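Local coordinates for protein endoglucanase (Clostridium thermocellum, PDB 2EEX) that probably hydrolyses the beta-1,4-glucan chains of cellulose and xyloglucan, through this family 44 glycoside hydrolase part of a longer endoglucanase, at residues A60-L65 and S191-R196; L446-L451 and F461-D466. The protein carries 1 engineered substitution. All coordinates share one frame; numbering follows the deposited sequence.

Contact 1: A60-L65 and S191-R196; sequences AGSDWL and SHTHPR. With BGC (beta-D-glucopyranose), chain B; BGC (beta-D-glucopyranose), chain C; BGC (beta-D-glucopyranose), chain D.
A60 has its methyl against the chain C glucose, and its neighbour G61 packs on H194 and T193. The A60 CB atom comes within 3.4 Å of O2 of that sugar, while CA of G61 sits 3.8 Å from ND1 of H194. With no side chain, G61 also brings its CA 3.3 Å from T193 O in a C-H...O contact, and the loop backbone lies close against the helix end. One residue on, S62 N donates to T193 O at 2.8 Å (161°), tying the loop to the C-terminal end of the short helix 190-193. With chi1 at 64°, S62 OG sits between the backbone N and the carbonyl carbon and reaches T193 CA at 3.4 Å. D63 turns to the sugars: its OD2, hydrogen-bonded to N46, approaches C5 of the chain D glucose at 3.4 Å. W64 then lays one indole face under the chain B glucose, whose C5 stands 3.4 Å from W64 CE2, above the middle of the ring system. A sugar resting on an aromatic platform is characteristic of carbohydrate-binding clefts, here borne on a loop of the TIM-barrel domain.

Contact 2: L446-L451 and F461-D466; sequences LHIILL and FNFSID
F461 offers a ring face to L450: the methyl CD1 stands 3.8 Å from the centroid of the F461 ring, only 8° off its normal, a CH-pi contact. The second methyl, L450 CD2, also lies over the F461 ring, 3.9 Å from F461 CD2. That same CD2 meets the next aromatic differently, approaching F463 CZ at 3.9 Å in the plane of the F463 ring, at its edge. With CG of L450 anti to the backbone N, chi1 carries the fork toward the opposite strand and chi2 (62°) turns CD1 over the face. F463 also slides past I448, whose CD1 is 4.0 Å from F463 CE1, and stacks with F500 of strand 499-504. Farther along, I465 reaches tip to tip toward L446, with I465 CG2 and L446 CD2 3.8 Å apart, and it also touches L514. The two segments run nearly antiparallel (157°), but their axes stay 11.2 Å apart and no hydrogen bond joins them; L446, I448 and L450 bond instead to strand 508-514. All the cohesion between these segments is thus apolar, as expected where layers of beta structure face each other across a buried hydrophobic interior.

Overall arrangement
The two contacts show how chemistry follows place in a two-domain hydrolase. Contact 1 belongs to the TIM-barrel part, where a loop meets the end of a short helix beside the glucan chain; a backbone hydrogen bond and close glycine packing join its segments, while side chains of the same loop face sugar. Contact 2 lies in the beta domain, between two strands counted in one mixed sheet yet well separated, consistent with a sheet that folds back on itself, and is held by hydrocarbon alone. Both are largely buried, but contact 1 includes an exposed histidine and a partly exposed serine, whereas every touching residue of contact 2 is buried. They share no element, their centres are about 48 Å apart, and they lie on opposite sides of the chain's centre.

Contact 1: A60-L65 and S191-R196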
loop_
_atom_site.group_PDB
_atom_site.type_symbol
_atom_site.label_atom_id
_atom_site.label_comp_id
_atom_site.label_asym_id
_atom_site.label_seq_id
_atom_site.Cartn_x
_atom_site.Cartn_y
_atom_site.Cartn_z
ATOM N N ALA A 60 20.840 -4.455 6.889
ATOM C CA ALA A 60 19.768 -5.447 6.912
ATOM C C ALA A 60 19.086 -5.587 8.272
ATOM O O ALA A 60 17.976 -6.111 8.365
ATOM C CB ALA A 60 20.310 -6.803 6.476
ATOM N N GLY A 61 19.743 -5.126 9.328
ATOM C CA GLY A 61 19.145 -5.263 10.641
ATOM C C GLY A 61 18.946 -6.740 10.941
ATOM O O GLY A 61 19.698 -7.577 10.445
ATOM N N SER A 62 17.921 -7.071 11.720
ATOM C CA SER A 62 17.665 -8.459 12.095
ATOM C C SER A 62 17.366 -9.411 10.937
ATOM O O SER A 62 17.392 -10.628 11.116
ATOM C CB SER A 62 16.528 -8.527 13.119
ATOM O OG SER A 62 15.314 -8.075 12.554
ATOM N N ASP A 63 17.071 -8.874 9.757
ATOM C CA ASP A 63 16.796 -9.738 8.615
ATOM C C ASP A 63 18.062 -10.451 8.169
ATOM O O ASP A 63 17.985 -11.505 7.547
ATOM C CB ASP A 63 16.237 -8.942 7.427
ATOM C CG ASP A 63 14.794 -8.526 7.626
ATOM O OD1 ASP A 63 14.017 -9.314 8.207
ATOM O OD2 ASP A 63 14.429 -7.417 7.181
ATOM N N TRP A 64 19.228 -9.884 8.476
ATOM C CA TRP A 64 20.471 -10.522 8.060
ATOM C C TRP A 64 21.724 -10.131 8.843
ATOM O O TRP A 64 22.607 -9.446 8.320
ATOM C CB TRP A 64 20.703 -10.273 6.568
ATOM C CG TRP A 64 21.681 -11.217 5.949
ATOM C CD1 TRP A 64 23.044 -11.199 6.074
ATOM C CD2 TRP A 64 21.371 -12.337 5.111
ATOM N NE1 TRP A 64 23.599 -12.236 5.363
ATOM C CE2 TRP A 64 22.596 -12.950 4.762
ATOM C CE3 TRP A 64 20.176 -12.879 4.619
ATOM C CZ2 TRP A 64 22.660 -14.083 3.941
ATOM C CZ3 TRP A 64 20.240 -14.005 3.801
ATOM C CH2 TRP A 64 21.476 -14.594 3.471
ATOM N N LEU A 65 21.787 -10.569 10.097
ATOM C CA LEU A 65 22.936 -10.331 10.961
ATOM C C LEU A 65 23.429 -8.880 11.031
ATOM O O LEU A 65 24.624 -8.636 11.204
ATOM C CB LEU A 65 24.085 -11.257 10.523
ATOM C CG LEU A 65 23.756 -12.760 10.539
ATOM C CD1 LEU A 65 24.882 -13.557 9.901
ATOM C CD2 LEU A 65 23.527 -13.224 11.970
ATOM N N SER A 191 13.312 -0.945 17.420
ATOM C CA SER A 191 14.089 -1.613 18.466
ATOM C C SER A 191 14.238 -3.122 18.261
ATOM O O SER A 191 15.108 -3.752 18.866
ATOM C CB SER A 191 13.449 -1.346 19.833
ATOM O OG SER A 191 12.112 -1.830 19.873
ATOM N N HIS A 192 13.387 -3.702 17.417
ATOM C CA HIS A 192 13.438 -5.137 17.151
ATOM C C HIS A 192 14.170 -5.437 15.846
ATOM O O HIS A 192 15.025 -6.320 15.787
ATOM C CB HIS A 192 12.013 -5.710 17.103
ATOM C CG HIS A 192 11.944 -7.155 16.709
ATOM N ND1 HIS A 192 12.057 -7.578 15.399
ATOM C CD2 HIS A 192 11.771 -8.274 17.452
ATOM C CE1 HIS A 192 11.954 -8.896 15.354
ATOM N NE2 HIS A 192 11.779 -9.342 16.586
ATOM N N THR A 193 13.838 -4.687 14.804
ATOM C CA THR A 193 14.445 -4.872 13.491
ATOM C C THR A 193 15.809 -4.195 13.374
ATOM O O THR A 193 16.727 -4.748 12.767
ATOM C CB THR A 193 13.516 -4.320 12.383
ATOM O OG1 THR A 193 12.262 -5.017 12.428
ATOM C CG2 THR A 193 14.144 -4.499 11.005
ATOM N N HIS A 194 15.942 -3.012 13.969
ATOM C CA HIS A 194 17.192 -2.255 13.898
ATOM C C HIS A 194 17.747 -1.845 15.261
ATOM O O HIS A 194 17.961 -0.657 15.527
ATOM C CB HIS A 194 16.984 -1.000 13.035
ATOM C CG HIS A 194 16.599 -1.299 11.619
ATOM N ND1 HIS A 194 17.478 -1.850 10.712
ATOM C CD2 HIS A 194 15.431 -1.124 10.956
ATOM C CE1 HIS A 194 16.869 -1.997 9.548
ATOM N NE2 HIS A 194 15.625 -1.566 9.669
ATOM N N PRO A 195 18.002 -2.829 16.140
ATOM C CA PRO A 195 18.537 -2.555 17.477
ATOM C C PRO A 195 19.910 -1.875 17.472
ATOM O O PRO A 195 20.275 -1.205 18.439
ATOM C CB PRO A 195 18.579 -3.939 18.122
ATOM C CG PRO A 195 18.825 -4.837 16.965
ATOM C CD PRO A 195 17.898 -4.281 15.907
ATOM N N ARG A 196 20.665 -2.053 16.389
ATOM C CA ARG A 196 21.993 -1.450 16.279
ATOM C C ARG A 196 21.899 0.042 15.960
ATOM O O ARG A 196 22.879 0.776 16.099
ATOM C CB ARG A 196 22.812 -2.153 15.195
ATOM C CG ARG A 196 22.993 -3.648 15.405
ATOM C CD ARG A 196 23.945 -3.960 16.541
ATOM N NE ARG A 196 24.128 -5.402 16.692
ATOM C CZ ARG A 196 23.410 -6.170 17.505
ATOM N NH1 ARG A 196 22.455 -5.636 18.255
ATOM N NH2 ARG A 196 23.647 -7.473 17.566
HETATM C C2 BGC B . 21.240 -11.769 -0.183
HETATM C C3 BGC B . 22.628 -12.379 0.008
HETATM C C4 BGC B . 23.538 -11.360 0.696
HETATM C C5 BGC B . 22.880 -10.916 1.994
HETATM C C6 BGC B . 23.773 -9.892 2.696
HETATM C C1 BGC B . 20.689 -11.273 1.157
HETATM O O2 BGC B . 20.356 -12.761 -0.713
HETATM O O3 BGC B . 23.170 -12.726 -1.270
HETATM O O4 BGC B . 24.812 -11.955 0.984
HETATM O O5 BGC B . 21.598 -10.322 1.734
HETATM O O6 BGC B . 23.939 -8.753 1.846
HETATM C C2 BGC C . 17.900 -8.545 3.604
HETATM C C3 BGC C . 18.925 -8.944 2.541
HETATM C C4 BGC C . 18.669 -10.378 2.073
HETATM C C5 BGC C . 17.200 -10.584 1.732
HETATM C C6 BGC C . 16.953 -12.057 1.399
HETATM C C1 BGC C . 16.490 -8.783 3.066
HETATM O O2 BGC C . 18.053 -7.159 3.924
HETATM O O3 BGC C . 20.235 -8.839 3.107
HETATM O O4 BGC C . 19.424 -10.658 0.884
HETATM O O5 BGC C . 16.334 -10.185 2.806
HETATM O O6 BGC C . 17.261 -12.860 2.540
HETATM C C2 BGC D . 11.948 -9.376 3.847
HETATM C C3 BGC D . 13.444 -9.546 4.112
HETATM C C4 BGC D . 14.219 -8.348 3.558
HETATM C C5 BGC D . 13.581 -7.024 3.952
HETATM C C6 BGC D . 14.284 -5.896 3.194
HETATM C C1 BGC D . 11.505 -8.029 4.418
HETATM O O2 BGC D . 11.226 -10.424 4.500
HETATM O O3 BGC D . 13.895 -10.742 3.472
HETATM O O4 BGC D . 15.556 -8.369 4.073
HETATM O O5 BGC D . 12.171 -6.989 3.689
HETATM O O6 BGC D . 13.682 -4.644 3.532
#

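Contact 2: L446-L451 and F461-D466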
loop_
_atom_site.group_PDB
_atom_site.type_symbol
_atom_site.label_atom_id
_atom_site.label_comp_id
_atom_site.label_asym_id
_atom_site.label_seq_id
_atom_site.Cartn_x
_atom_site.Cartn_y
_atom_site.Cartn_z
ATOM N N LEU A 446 -19.411 0.909 -19.029
ATOM C CA LEU A 446 -19.550 0.521 -17.633
ATOM C C LEU A 446 -18.663 -0.688 -17.353
ATOM O O LEU A 446 -18.822 -1.745 -17.970
ATOM C CB LEU A 446 -21.010 0.184 -17.320
ATOM C CG LEU A 446 -21.326 -0.323 -15.913
ATOM C CD1 LEU A 446 -20.968 0.746 -14.877
ATOM C CD2 LEU A 446 -22.803 -0.665 -15.823
ATOM N N HIS A 447 -17.726 -0.507 -16.428
ATOM C CA HIS A 447 -16.787 -1.549 -16.038
ATOM C C HIS A 447 -17.280 -2.269 -14.795
ATOM O O HIS A 447 -17.735 -1.635 -13.839
ATOM C CB HIS A 447 -15.421 -0.926 -15.761
ATOM C CG HIS A 447 -14.724 -0.432 -16.990
ATOM N ND1 HIS A 447 -13.717 -1.141 -17.607
ATOM C CD2 HIS A 447 -14.890 0.698 -17.717
ATOM C CE1 HIS A 447 -13.288 -0.467 -18.660
ATOM N NE2 HIS A 447 -13.984 0.653 -18.749
ATOM N N ILE A 448 -17.178 -3.594 -14.806
ATOM C CA ILE A 448 -17.622 -4.387 -13.673
ATOM C C ILE A 448 -16.641 -5.492 -13.301
ATOM O O ILE A 448 -16.313 -6.335 -14.131
ATOM C CB ILE A 448 -18.989 -5.069 -13.957
ATOM C CG1 ILE A 448 -20.047 -4.019 -14.314
ATOM C CG2 ILE A 448 -19.437 -5.859 -12.731
ATOM C CD1 ILE A 448 -21.344 -4.618 -14.846
ATOM N N ILE A 449 -16.164 -5.474 -12.059
ATOM C CA ILE A 449 -15.278 -6.530 -11.579
ATOM C C ILE A 449 -16.241 -7.481 -10.869
ATOM O O ILE A 449 -16.900 -7.093 -9.902
ATOM C CB ILE A 449 -14.241 -6.027 -10.547
ATOM C CG1 ILE A 449 -13.260 -5.044 -11.199
ATOM C CG2 ILE A 449 -13.493 -7.222 -9.945
ATOM C CD1 ILE A 449 -12.347 -5.651 -12.253
ATOM N N LEU A 450 -16.336 -8.712 -11.363
ATOM C CA LEU A 450 -17.237 -9.708 -10.785
ATOM C C LEU A 450 -16.443 -10.907 -10.291
ATOM O O LEU A 450 -15.805 -11.604 -11.085
ATOM C CB LEU A 450 -18.257 -10.157 -11.839
ATOM C CG LEU A 450 -19.219 -11.285 -11.440
ATOM C CD1 LEU A 450 -20.072 -10.849 -10.261
ATOM C CD2 LEU A 450 -20.098 -11.643 -12.633
ATOM N N LEU A 451 -16.503 -11.154 -8.983
ATOM C CA LEU A 451 -15.764 -12.255 -8.375
ATOM C C LEU A 451 -16.663 -13.333 -7.791
ATOM O O LEU A 451 -17.512 -13.055 -6.944
ATOM C CB LEU A 451 -14.852 -11.718 -7.261
ATOM C CG LEU A 451 -13.974 -10.514 -7.629
ATOM C CD1 LEU A 451 -13.175 -10.057 -6.412
ATOM C CD2 LEU A 451 -13.055 -10.889 -8.774
ATOM N N PHE A 461 -25.485 -15.067 -11.966
ATOM C CA PHE A 461 -25.709 -13.686 -11.575
ATOM C C PHE A 461 -26.743 -13.009 -12.455
ATOM O O PHE A 461 -26.643 -13.022 -13.683
ATOM C CB PHE A 461 -24.392 -12.905 -11.644
ATOM C CG PHE A 461 -23.362 -13.359 -10.643
ATOM C CD1 PHE A 461 -23.374 -12.870 -9.341
ATOM C CD2 PHE A 461 -22.383 -14.288 -11.002
ATOM C CE1 PHE A 461 -22.425 -13.296 -8.405
ATOM C CE2 PHE A 461 -21.430 -14.724 -10.077
ATOM C CZ PHE A 461 -21.448 -14.228 -8.778
ATOM N N ASN A 462 -27.749 -12.431 -11.814
ATOM C CA ASN A 462 -28.785 -11.707 -12.529
ATOM C C ASN A 462 -28.492 -10.227 -12.335
ATOM O O ASN A 462 -28.593 -9.703 -11.222
ATOM C CB ASN A 462 -30.170 -12.060 -11.983
ATOM C CG ASN A 462 -30.560 -13.495 -12.278
ATOM O OD1 ASN A 462 -30.324 -13.998 -13.375
ATOM N ND2 ASN A 462 -31.167 -14.158 -11.305
ATOM N N PHE A 463 -28.104 -9.565 -13.419
ATOM C CA PHE A 463 -27.782 -8.146 -13.381
ATOM C C PHE A 463 -28.961 -7.254 -13.743
ATOM O O PHE A 463 -29.724 -7.550 -14.664
ATOM C CB PHE A 463 -26.640 -7.831 -14.351
ATOM C CG PHE A 463 -25.276 -8.185 -13.837
ATOM C CD1 PHE A 463 -24.443 -7.203 -13.311
ATOM C CD2 PHE A 463 -24.810 -9.493 -13.904
ATOM C CE1 PHE A 463 -23.163 -7.515 -12.861
ATOM C CE2 PHE A 463 -23.533 -9.819 -13.458
ATOM C CZ PHE A 463 -22.707 -8.826 -12.935
ATOM N N SER A 464 -29.089 -6.162 -12.999
ATOM C CA SER A 464 -30.113 -5.147 -13.221
ATOM C C SER A 464 -29.333 -3.847 -13.092
ATOM O O SER A 464 -28.791 -3.554 -12.027
ATOM C CB SER A 464 -31.201 -5.211 -12.147
ATOM O OG SER A 464 -31.939 -6.413 -12.257
ATOM N N ILE A 465 -29.268 -3.086 -14.179
ATOM C CA ILE A 465 -28.516 -1.843 -14.193
ATOM C C ILE A 465 -29.341 -0.619 -14.576
ATOM O O ILE A 465 -30.132 -0.661 -15.518
ATOM C CB ILE A 465 -27.346 -1.935 -15.191
ATOM C CG1 ILE A 465 -26.468 -3.141 -14.856
ATOM C CG2 ILE A 465 -26.539 -0.645 -15.171
ATOM C CD1 ILE A 465 -25.468 -3.466 -15.928
ATOM N N ASP A 466 -29.144 0.467 -13.831
ATOM C CA ASP A 466 -29.812 1.732 -14.105
ATOM C C ASP A 466 -28.730 2.654 -14.654
ATOM O O ASP A 466 -27.759 2.964 -13.964
ATOM C CB ASP A 466 -30.403 2.337 -12.832
ATOM C CG ASP A 466 -31.467 1.460 -12.208
ATOM O OD1 ASP A 466 -32.364 0.990 -12.945
ATOM O OD2 ASP A 466 -31.414 1.245 -10.975
#